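Local coordinates for alanine racemase (Acinetobacter baumannii, PDB 4QHR), which belongs to the alanine racemase family of two-domain proteins, with a TIM-type barrel that carries a lysine-bound pyridoxal phosphate group and a C-terminal beta domain, at residues M1-T5 against S270-D275; N26-M32 against N204-P210; K125-G129 against Q172-F177; S194-K199 against S218-D222. All coordinates share one frame; numbering follows the deposited sequence.

Contact 1: residues M1-T5 against S270-D275; sequences MRQAT and SIGYGD
Arg-2 reaches Asp-275 end-on, with one nitrogen for each carboxylate oxygen. In this salt bridge, NH2 of Arg-2 lies 2.8 Å from OD2 of Asp-275, and NH1 of Arg-2 3.1 Å from OD1 of Asp-275. Both bonds are nearly straight and use the syn sides of the carboxylate. The two flat groups are almost coplanar, 13° apart. Arg-2 gets there on a chain extended from CG to NE. Over one face of the guanidinium sits the carbonyl O of Ser-270, displaced toward the rim. Nearby, OG of Ser-270 donates to the carbonyl O of Gln-3 at 2.7 Å. A water joins this OG to N of Gln-3. CB of Ala-4 meets CD1 of Ile-271 at 3.5 Å.

Further out, N of Gly-272 donates to the anti lone pair of OD2 of Asp-275. Arg-350 makes a second salt bridge to OD1, and Arg-2 NH2 donates to the carbonyl O of Asp-303. Phe-82 of the second subunit packs on Arg-2. The contact ties the segment leading into strand 4-8 to the loop after strand 264-269. With two arginines and a backbone N-H around it, the buried carboxylate of Asp-275 probably stays ionised and fixed in rotation.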
# COMPACT_ATOMS: atom_id res chain seq x y z
N MET A 1 -3.29 16.78 15.48
CA MET A 1 -3.53 15.97 14.26
C MET A 1 -3.07 14.54 14.55
O MET A 1 -2.15 14.31 15.35
CB MET A 1 -2.77 16.50 13.04
CG MET A 1 -1.28 16.37 13.16
SD MET A 1 -0.25 17.24 11.95
CE MET A 1 -0.29 16.08 10.57
N ARG A 2 -3.73 13.60 13.88
CA ARG A 2 -3.30 12.20 13.85
C ARG A 2 -1.86 12.11 13.43
O ARG A 2 -1.43 12.77 12.47
CB ARG A 2 -4.19 11.38 12.84
CG ARG A 2 -3.92 9.88 12.91
CD ARG A 2 -4.90 9.18 12.03
NE ARG A 2 -4.77 7.72 11.92
CZ ARG A 2 -4.08 7.10 10.97
NH1 ARG A 2 -3.35 7.80 10.08
NH2 ARG A 2 -4.08 5.77 10.92
N GLN A 3 -1.10 11.32 14.16
CA GLN A 3 0.33 11.10 13.93
C GLN A 3 0.59 9.74 13.29
O GLN A 3 0.39 8.70 13.89
CB GLN A 3 1.08 11.22 15.26
CG GLN A 3 0.88 12.58 15.87
CD GLN A 3 1.41 13.72 15.00
OE1 GLN A 3 2.45 13.61 14.38
NE2 GLN A 3 0.68 14.79 14.95
N ALA A 4 1.01 9.80 12.04
CA ALA A 4 1.48 8.67 11.24
C ALA A 4 2.50 9.29 10.31
O ALA A 4 2.17 10.14 9.50
CB ALA A 4 0.32 8.06 10.44
N THR A 5 3.75 8.87 10.45
CA THR A 5 4.90 9.53 9.82
C THR A 5 5.94 8.55 9.22
O THR A 5 6.26 7.52 9.77
CB THR A 5 5.57 10.38 10.88
OG1 THR A 5 4.58 11.15 11.56
CG2 THR A 5 6.57 11.36 10.28
N SER A 270 -2.30 4.76 16.20
CA SER A 270 -2.86 5.40 15.05
C SER A 270 -2.14 4.98 13.75
O SER A 270 -1.60 5.82 13.04
CB SER A 270 -2.82 6.92 15.18
OG SER A 270 -1.49 7.42 15.38
N ILE A 271 -2.21 3.70 13.44
CA ILE A 271 -1.81 3.22 12.11
C ILE A 271 -2.64 2.02 11.75
O ILE A 271 -3.06 1.29 12.67
CB ILE A 271 -0.34 2.86 12.11
CG1 ILE A 271 0.24 3.10 10.73
CG2 ILE A 271 -0.09 1.39 12.53
CD1 ILE A 271 0.42 4.56 10.41
N GLY A 272 -2.87 1.79 10.45
CA GLY A 272 -3.49 0.54 10.01
C GLY A 272 -3.20 0.31 8.54
O GLY A 272 -2.33 0.99 7.96
N TYR A 273 -3.95 -0.59 7.91
CA TYR A 273 -3.63 -0.93 6.54
C TYR A 273 -3.98 0.16 5.59
O TYR A 273 -3.47 0.15 4.49
CB TYR A 273 -4.16 -2.29 6.07
CG TYR A 273 -5.67 -2.39 6.11
CD1 TYR A 273 -6.46 -1.86 5.12
CD2 TYR A 273 -6.30 -3.07 7.16
CE1 TYR A 273 -7.86 -1.98 5.17
CE2 TYR A 273 -7.65 -3.21 7.21
CZ TYR A 273 -8.42 -2.64 6.25
OH TYR A 273 -9.81 -2.78 6.41
N GLY A 274 -4.81 1.12 6.01
CA GLY A 274 -5.10 2.33 5.24
C GLY A 274 -3.93 3.28 5.15
O GLY A 274 -3.94 4.21 4.29
N ASP A 275 -2.94 3.09 6.03
CA ASP A 275 -1.65 3.78 5.91
C ASP A 275 -0.59 2.96 5.20
O ASP A 275 0.48 3.48 4.90
CB ASP A 275 -1.12 4.10 7.28
CG ASP A 275 -2.07 4.87 8.06
OD1 ASP A 275 -2.08 6.10 7.80
OD2 ASP A 275 -2.83 4.24 8.87
O HOH W 1 -2.08 10.03 16.44

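Contact 2: residues N26-M32 against N204-P210; sequences NSKIVSM and NFDYVRP
The parallel pairing of strands 28-32 and 207-208 closes the TIM-type barrel, joining its first strand to its last. Lys-28 pairs with Tyr-207, and Ile-29 with Val-208. N of Lys-28 donates to O of Asp-206 at 2.8 Å, and O of Lys-28 accepts from N of Val-208 at 3.0 Å. N of Val-30 then donates to O of Val-208 at 2.8 Å. Beyond the paired strand residues, N of Met-32 bonds O of Pro-210.

At the start of the pairing, OG of Ser-27 donates to O of Phe-205 at 2.7 Å, from above the carbonyl plane. A water links this OG to N of Asn-26 and ND2 of Asn-204.

The side chains divide between the two sheet faces. On one, Lys-28 keeps alongside Tyr-207, with its CD 3.6 Å from CE2 of the ring. CG2 of Val-30 approaches CD2 of the same ring obliquely. On the other, CG2 of Ile-29 meets CG of Pro-210 at 3.6 Å, one side chain across the other. CG1 of Ile-29 also touches CG2 of Val-208, and helix 10-23 packs over Ile-29 and Pro-210.

CB of Arg-209 lies 4.1 Å from SD of Met-32, and its CA makes a CA-H...O contact to O of Val-30 at 3.3 Å. A bend at chi3 (-54°) turns the guanidinium elsewhere: NE donates to N1 of the modified Lys-34, NH1 to Ser-190 and NH2 to the carbonyl O of Met-158. These bonds limit the side chain's freedom and would keep NE directed at N1.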
# COMPACT_ATOMS: atom_id res chain seq x y z
N ASN A 26 35.54 -1.19 -8.55
CA ASN A 26 35.91 -0.79 -9.87
C ASN A 26 34.73 -0.76 -10.85
O ASN A 26 34.93 -0.89 -12.02
CB ASN A 26 37.03 -1.68 -10.34
CG ASN A 26 38.31 -1.51 -9.51
OD1 ASN A 26 38.97 -2.48 -9.21
ND2 ASN A 26 38.63 -0.32 -9.09
N SER A 27 33.51 -0.55 -10.36
CA SER A 27 32.31 -0.54 -11.22
C SER A 27 31.57 0.77 -11.05
O SER A 27 31.57 1.35 -9.94
CB SER A 27 31.37 -1.61 -10.77
OG SER A 27 31.85 -2.89 -11.08
N LYS A 28 30.94 1.22 -12.11
CA LYS A 28 30.02 2.34 -12.03
C LYS A 28 28.75 1.86 -11.36
O LYS A 28 28.45 0.68 -11.43
CB LYS A 28 29.74 2.88 -13.43
CG LYS A 28 30.91 3.68 -13.97
CD LYS A 28 30.79 3.91 -15.46
CE LYS A 28 31.85 4.81 -15.92
NZ LYS A 28 31.70 5.01 -17.37
N ILE A 29 28.07 2.75 -10.64
CA ILE A 29 26.86 2.34 -9.94
C ILE A 29 25.60 2.94 -10.57
O ILE A 29 25.48 4.17 -10.68
CB ILE A 29 26.97 2.72 -8.46
CG1 ILE A 29 28.23 2.07 -7.85
CG2 ILE A 29 25.70 2.40 -7.69
CD1 ILE A 29 28.58 2.69 -6.53
N VAL A 30 24.69 2.04 -10.94
CA VAL A 30 23.33 2.37 -11.35
C VAL A 30 22.43 2.21 -10.10
O VAL A 30 22.03 1.13 -9.75
CB VAL A 30 22.83 1.49 -12.48
CG1 VAL A 30 21.50 2.03 -13.01
CG2 VAL A 30 23.80 1.46 -13.61
N SER A 31 22.13 3.33 -9.41
CA SER A 31 21.28 3.24 -8.22
C SER A 31 19.79 3.05 -8.68
O SER A 31 19.23 3.87 -9.41
CB SER A 31 21.47 4.46 -7.31
OG SER A 31 22.68 4.37 -6.55
N MET A 32 19.17 1.95 -8.26
CA MET A 32 17.79 1.64 -8.67
C MET A 32 16.81 2.42 -7.75
O MET A 32 16.76 2.20 -6.53
CB MET A 32 17.52 0.15 -8.65
CG MET A 32 18.45 -0.65 -9.52
SD MET A 32 18.63 -0.18 -11.23
CE MET A 32 16.95 -0.58 -11.70
N ASN A 204 31.01 -8.19 -11.18
CA ASN A 204 30.73 -6.76 -11.17
C ASN A 204 30.83 -6.16 -12.56
O ASN A 204 29.99 -5.37 -12.95
CB ASN A 204 31.70 -5.99 -10.26
CG ASN A 204 31.46 -6.18 -8.77
OD1 ASN A 204 30.44 -6.73 -8.30
ND2 ASN A 204 32.37 -5.74 -8.04
N PHE A 205 31.88 -6.54 -13.30
CA PHE A 205 32.16 -5.88 -14.61
C PHE A 205 32.03 -4.36 -14.55
O PHE A 205 32.53 -3.72 -13.59
CB PHE A 205 31.33 -6.54 -15.69
CG PHE A 205 31.60 -8.01 -15.83
CD1 PHE A 205 32.86 -8.43 -16.28
CD2 PHE A 205 30.65 -8.97 -15.50
CE1 PHE A 205 33.17 -9.78 -16.40
CE2 PHE A 205 30.95 -10.32 -15.65
CZ PHE A 205 32.22 -10.72 -16.08
N ASP A 206 31.34 -3.75 -15.51
CA ASP A 206 31.39 -2.28 -15.67
C ASP A 206 30.34 -1.51 -14.86
O ASP A 206 30.59 -0.38 -14.43
CB ASP A 206 31.26 -1.98 -17.15
CG ASP A 206 32.29 -2.74 -17.97
OD1 ASP A 206 33.47 -2.31 -17.96
OD2 ASP A 206 31.97 -3.80 -18.51
N TYR A 207 29.17 -2.10 -14.67
CA TYR A 207 28.07 -1.48 -13.94
C TYR A 207 27.40 -2.49 -13.00
O TYR A 207 27.00 -3.54 -13.42
CB TYR A 207 26.99 -1.00 -14.91
CG TYR A 207 27.40 0.14 -15.81
CD1 TYR A 207 28.00 -0.11 -17.04
CD2 TYR A 207 27.18 1.44 -15.44
CE1 TYR A 207 28.39 0.93 -17.88
CE2 TYR A 207 27.56 2.49 -16.27
CZ TYR A 207 28.18 2.21 -17.48
OH TYR A 207 28.53 3.23 -18.32
N VAL A 208 27.27 -2.11 -11.73
CA VAL A 208 26.43 -2.82 -10.78
C VAL A 208 25.13 -1.99 -10.59
O VAL A 208 25.12 -0.74 -10.79
CB VAL A 208 27.19 -3.07 -9.46
CG1 VAL A 208 28.39 -3.97 -9.73
CG2 VAL A 208 27.58 -1.79 -8.74
N ARG A 209 24.08 -2.67 -10.17
CA ARG A 209 22.74 -2.11 -10.04
C ARG A 209 22.14 -2.39 -8.67
O ARG A 209 21.20 -3.13 -8.58
CB ARG A 209 21.83 -2.66 -11.11
CG ARG A 209 22.43 -2.56 -12.52
CD ARG A 209 21.42 -2.86 -13.61
NE ARG A 209 20.73 -4.17 -13.46
CZ ARG A 209 21.11 -5.33 -13.98
NH1 ARG A 209 22.24 -5.44 -14.67
NH2 ARG A 209 20.36 -6.42 -13.75
N PRO A 210 22.68 -1.79 -7.62
CA PRO A 210 22.05 -1.96 -6.35
C PRO A 210 20.67 -1.31 -6.23
O PRO A 210 20.49 -0.15 -6.61
CB PRO A 210 22.95 -1.20 -5.41
CG PRO A 210 23.49 -0.09 -6.28
CD PRO A 210 23.75 -0.79 -7.58
O HOH W 2 34.06 -3.72 -9.18

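Contact 3: residues K125-G129 against Q172-F177; sequences KLNSG and QQKQQF
Gln-172 meets the loop at Ser-128, the residue on which most of the contact centres. Its chain is extended, with CG anti to the backbone N (chi1 178°), and this brings NE2 to 3.1 Å from the carbonyl O of Ser-128. The acceptor lies in the amide plane, and the N-H...O angle of 144° is moderately bent.

Gln-173 takes the hydroxyl of the same serine. Its NE2 donates to OG of Ser-128 at 2.8 Å, almost straight at 168° and in the plane of the amide. The same amide also bonds the backbone of His-159 and Ala-161, through NE2 and OE1 respectively, so both its ends are held and its rotation is fixed. This joins helix 168-184 to two loops of the TIM-type barrel: the one after strand 122-125, and the one between strand 154-157 and the helix itself. Within the first loop, OD1 of Asn-127 accepts from N of Gly-129 at 3.0 Å. This Asx turn shapes the chain around Ser-128.

One turn of helix after Gln-172, Gln-176 lays its aliphatic part against the loop. Its CG lies 3.7 Å from CB of Ser-128 and 4.1 Å from CD2 of Leu-126. Phe-177 follows. The same CD2 of Leu-126 comes to the edge of its ring, near the ring plane, with CD1 of Phe-177 at 4.3 Å. Met-158 touches both Ser-128 and Phe-177.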
# COMPACT_ATOMS: atom_id res chain seq x y z
N LYS A 125 19.25 -6.79 -22.99
CA LYS A 125 18.85 -7.66 -21.88
C LYS A 125 18.80 -9.12 -22.35
O LYS A 125 18.16 -9.44 -23.31
CB LYS A 125 17.48 -7.19 -21.35
CG LYS A 125 16.75 -8.04 -20.27
CD LYS A 125 17.51 -8.24 -18.98
CE LYS A 125 16.59 -8.49 -17.75
NZ LYS A 125 16.15 -9.90 -17.63
N LEU A 126 19.48 -9.97 -21.59
CA LEU A 126 19.47 -11.40 -21.77
C LEU A 126 18.41 -12.05 -20.90
O LEU A 126 18.32 -11.78 -19.69
CB LEU A 126 20.81 -11.96 -21.33
CG LEU A 126 21.08 -13.49 -21.36
CD1 LEU A 126 21.08 -14.01 -22.79
CD2 LEU A 126 22.38 -13.81 -20.66
N ASN A 127 17.66 -12.94 -21.51
CA ASN A 127 16.83 -13.90 -20.77
C ASN A 127 17.66 -15.17 -20.71
O ASN A 127 17.79 -15.89 -21.73
CB ASN A 127 15.53 -14.15 -21.50
CG ASN A 127 14.74 -15.32 -20.95
OD1 ASN A 127 15.03 -15.89 -19.87
ND2 ASN A 127 13.72 -15.67 -21.66
N SER A 128 18.20 -15.44 -19.54
CA SER A 128 19.07 -16.60 -19.35
C SER A 128 18.38 -17.70 -18.57
O SER A 128 19.05 -18.65 -18.12
CB SER A 128 20.33 -16.16 -18.59
OG SER A 128 20.04 -15.52 -17.36
N GLY A 129 17.05 -17.58 -18.37
CA GLY A 129 16.31 -18.53 -17.52
C GLY A 129 15.15 -17.96 -16.71
O GLY A 129 14.25 -18.69 -16.35
N GLN A 172 23.62 -21.78 -13.80
CA GLN A 172 23.17 -21.78 -15.19
C GLN A 172 23.20 -20.33 -15.76
O GLN A 172 23.64 -20.08 -16.88
CB GLN A 172 21.77 -22.38 -15.32
CG GLN A 172 21.21 -22.36 -16.74
CD GLN A 172 19.71 -22.62 -16.82
OE1 GLN A 172 19.23 -23.66 -16.38
NE2 GLN A 172 18.95 -21.66 -17.40
N GLN A 173 22.69 -19.38 -14.98
CA GLN A 173 22.67 -17.99 -15.36
C GLN A 173 24.08 -17.38 -15.44
O GLN A 173 24.34 -16.60 -16.35
CB GLN A 173 21.79 -17.17 -14.41
CG GLN A 173 20.30 -17.32 -14.63
CD GLN A 173 19.53 -16.19 -13.96
OE1 GLN A 173 19.24 -16.24 -12.76
NE2 GLN A 173 19.26 -15.14 -14.73
N LYS A 174 24.99 -17.70 -14.49
CA LYS A 174 26.34 -17.13 -14.54
C LYS A 174 27.01 -17.58 -15.85
O LYS A 174 27.50 -16.74 -16.61
CB LYS A 174 27.20 -17.50 -13.33
N GLN A 175 26.97 -18.89 -16.12
CA GLN A 175 27.61 -19.50 -17.30
C GLN A 175 26.99 -19.01 -18.62
O GLN A 175 27.71 -18.75 -19.60
CB GLN A 175 27.60 -21.05 -17.20
CG GLN A 175 28.84 -21.74 -16.61
CD GLN A 175 29.49 -21.04 -15.41
OE1 GLN A 175 30.69 -20.76 -15.42
NE2 GLN A 175 28.71 -20.76 -14.38
N GLN A 176 25.68 -18.87 -18.65
CA GLN A 176 25.04 -18.29 -19.83
C GLN A 176 25.56 -16.84 -20.07
O GLN A 176 25.96 -16.48 -21.20
CB GLN A 176 23.52 -18.35 -19.65
CG GLN A 176 22.73 -17.85 -20.83
CD GLN A 176 21.49 -18.67 -21.08
OE1 GLN A 176 21.16 -19.57 -20.31
NE2 GLN A 176 20.78 -18.36 -22.16
N PHE A 177 25.61 -16.04 -19.02
CA PHE A 177 26.11 -14.68 -19.10
C PHE A 177 27.59 -14.59 -19.55
O PHE A 177 27.92 -13.76 -20.40
CB PHE A 177 25.97 -13.97 -17.75
CG PHE A 177 26.26 -12.51 -17.82
CD1 PHE A 177 25.32 -11.65 -18.35
CD2 PHE A 177 27.48 -11.99 -17.38
CE1 PHE A 177 25.58 -10.31 -18.43
CE2 PHE A 177 27.74 -10.63 -17.46
CZ PHE A 177 26.80 -9.79 -17.99

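Contact 4: residues S194-K199 against S218-D222; sequences SAAIFK and SPFAD
Phe-220 points its ring edge at helix 194-199, a short helix of the TIM-type barrel that follows strand 188-190. With CG anti to the carbonyl carbon (chi1 -56°), the ring is led toward the helix. CZ of Phe-220 lies 3.6 Å from the carbonyl O of Ala-195, which is near the ring plane. CE2 of Phe-220 lies 3.8 Å from CB of Phe-198, also at the ring edge. The rings of Phe-198 and Phe-220 meet obliquely, planes at 70° and centroids 6.0 Å apart.

The Lys-199 chain runs beside the Phe-220 side chain in the reverse direction. CD of Lys-199 is 3.6 Å from CE1 of Phe-220, so the aliphatic part of the lysine does the touching. Its NZ goes on to bond the carbonyl O of Ala-163.

Pro-219 packs next to this group. Its CG sits over one face of the Phe-220 ring, offset toward the rim, and also packs on CB of Ser-194 at 3.9 Å. CB of Pro-219 rests against N and CB of Ala-195. Leu-228 of helix 225-228 touches Pro-219, Phe-220 and Phe-198, and so extends the apolar patch.

The contact itself is apolar, but the helix begins at the cofactor. OG of Ser-194 bonds OP3 of the modified Lys-34 and N of Met-213. On the side of the Phe-220 ring where Pro-219 lies, CB of Ala-195 closes on CE1 of Phe-220 at 3.7 Å.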
# COMPACT_ATOMS: atom_id res chain seq x y z
N SER A 194 21.63 -6.23 -5.58
CA SER A 194 22.20 -6.10 -4.28
C SER A 194 22.79 -7.44 -3.82
O SER A 194 23.89 -7.48 -3.31
CB SER A 194 21.14 -5.66 -3.25
OG SER A 194 20.62 -4.38 -3.58
N ALA A 195 22.04 -8.50 -4.03
CA ALA A 195 22.48 -9.82 -3.55
C ALA A 195 23.82 -10.24 -4.20
O ALA A 195 24.77 -10.73 -3.51
CB ALA A 195 21.39 -10.85 -3.82
N ALA A 196 23.89 -10.06 -5.52
CA ALA A 196 25.10 -10.37 -6.28
C ALA A 196 26.28 -9.46 -5.92
O ALA A 196 27.43 -9.91 -5.94
CB ALA A 196 24.84 -10.30 -7.76
N ILE A 197 26.01 -8.17 -5.59
CA ILE A 197 27.08 -7.30 -5.07
C ILE A 197 27.74 -7.93 -3.82
O ILE A 197 28.99 -7.90 -3.67
CB ILE A 197 26.58 -5.84 -4.85
CG1 ILE A 197 26.26 -5.18 -6.20
CG2 ILE A 197 27.62 -5.00 -4.10
CD1 ILE A 197 25.44 -3.93 -6.14
N PHE A 198 26.94 -8.52 -2.93
CA PHE A 198 27.49 -9.15 -1.73
C PHE A 198 28.17 -10.48 -2.06
O PHE A 198 29.25 -10.78 -1.53
CB PHE A 198 26.41 -9.36 -0.65
CG PHE A 198 26.09 -8.15 0.14
CD1 PHE A 198 26.91 -7.75 1.15
CD2 PHE A 198 24.98 -7.41 -0.12
CE1 PHE A 198 26.63 -6.61 1.91
CE2 PHE A 198 24.67 -6.30 0.62
CZ PHE A 198 25.51 -5.89 1.63
N LYS A 199 27.58 -11.24 -2.96
CA LYS A 199 28.06 -12.59 -3.21
C LYS A 199 29.10 -12.79 -4.30
O LYS A 199 29.94 -13.63 -4.13
CB LYS A 199 26.93 -13.49 -3.49
CG LYS A 199 26.15 -13.74 -2.21
CD LYS A 199 24.79 -14.36 -2.50
CE LYS A 199 24.92 -15.76 -3.03
NZ LYS A 199 23.62 -16.47 -2.98
N SER A 218 17.47 -5.77 3.73
CA SER A 218 18.27 -6.95 3.32
C SER A 218 17.81 -7.67 2.06
O SER A 218 16.65 -7.96 1.90
CB SER A 218 18.28 -8.00 4.42
OG SER A 218 19.12 -9.08 4.03
N PRO A 219 18.74 -7.97 1.15
CA PRO A 219 18.36 -8.84 -0.00
C PRO A 219 18.27 -10.35 0.37
O PRO A 219 17.90 -11.13 -0.49
CB PRO A 219 19.52 -8.69 -0.97
CG PRO A 219 20.59 -8.05 -0.26
CD PRO A 219 20.15 -7.61 1.12
N PHE A 220 18.61 -10.71 1.61
CA PHE A 220 18.77 -12.11 2.05
C PHE A 220 17.84 -12.43 3.22
O PHE A 220 17.79 -11.69 4.21
CB PHE A 220 20.20 -12.37 2.52
CG PHE A 220 21.25 -12.05 1.49
CD1 PHE A 220 21.31 -12.76 0.33
CD2 PHE A 220 22.22 -11.06 1.72
CE1 PHE A 220 22.28 -12.50 -0.62
CE2 PHE A 220 23.20 -10.79 0.77
CZ PHE A 220 23.22 -11.50 -0.41
N ALA A 221 17.17 -13.57 3.13
CA ALA A 221 16.27 -14.04 4.19
C ALA A 221 17.01 -14.38 5.45
O ALA A 221 16.46 -14.25 6.54
CB ALA A 221 15.45 -15.25 3.70
N ASP A 222 18.26 -14.79 5.32
CA ASP A 222 19.05 -15.26 6.44
C ASP A 222 20.13 -14.26 6.90
O ASP A 222 21.03 -14.63 7.65
CB ASP A 222 19.66 -16.63 6.08
CG ASP A 222 20.66 -16.56 4.93
OD1 ASP A 222 20.72 -15.53 4.22
OD2 ASP A 222 21.39 -17.54 4.71

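In the fold
Contact 1 lies apart, in the beta domain. Its centre is 31 to 44 Å from those of the other three, across the middle of the chain, and its segments enclose all of them in sequence. Contacts 2, 3 and 4 share the TIM-type barrel, with centres 15 to 19 Å apart. Contact 3 is nested within contact 2, and the two meet through Phe-205 and Phe-177. Contacts 2 and 4 alternate along the chain: 194-199 lies between 26-32 and 204-210, and 218-222 follows them. Helix 194-199 leads into strand 207-208, and Ile-197 packs on Val-208 and Pro-210. Barrel closure and cofactor-binding helix are thus adjacent, while the N-terminal end is secured in the other domain.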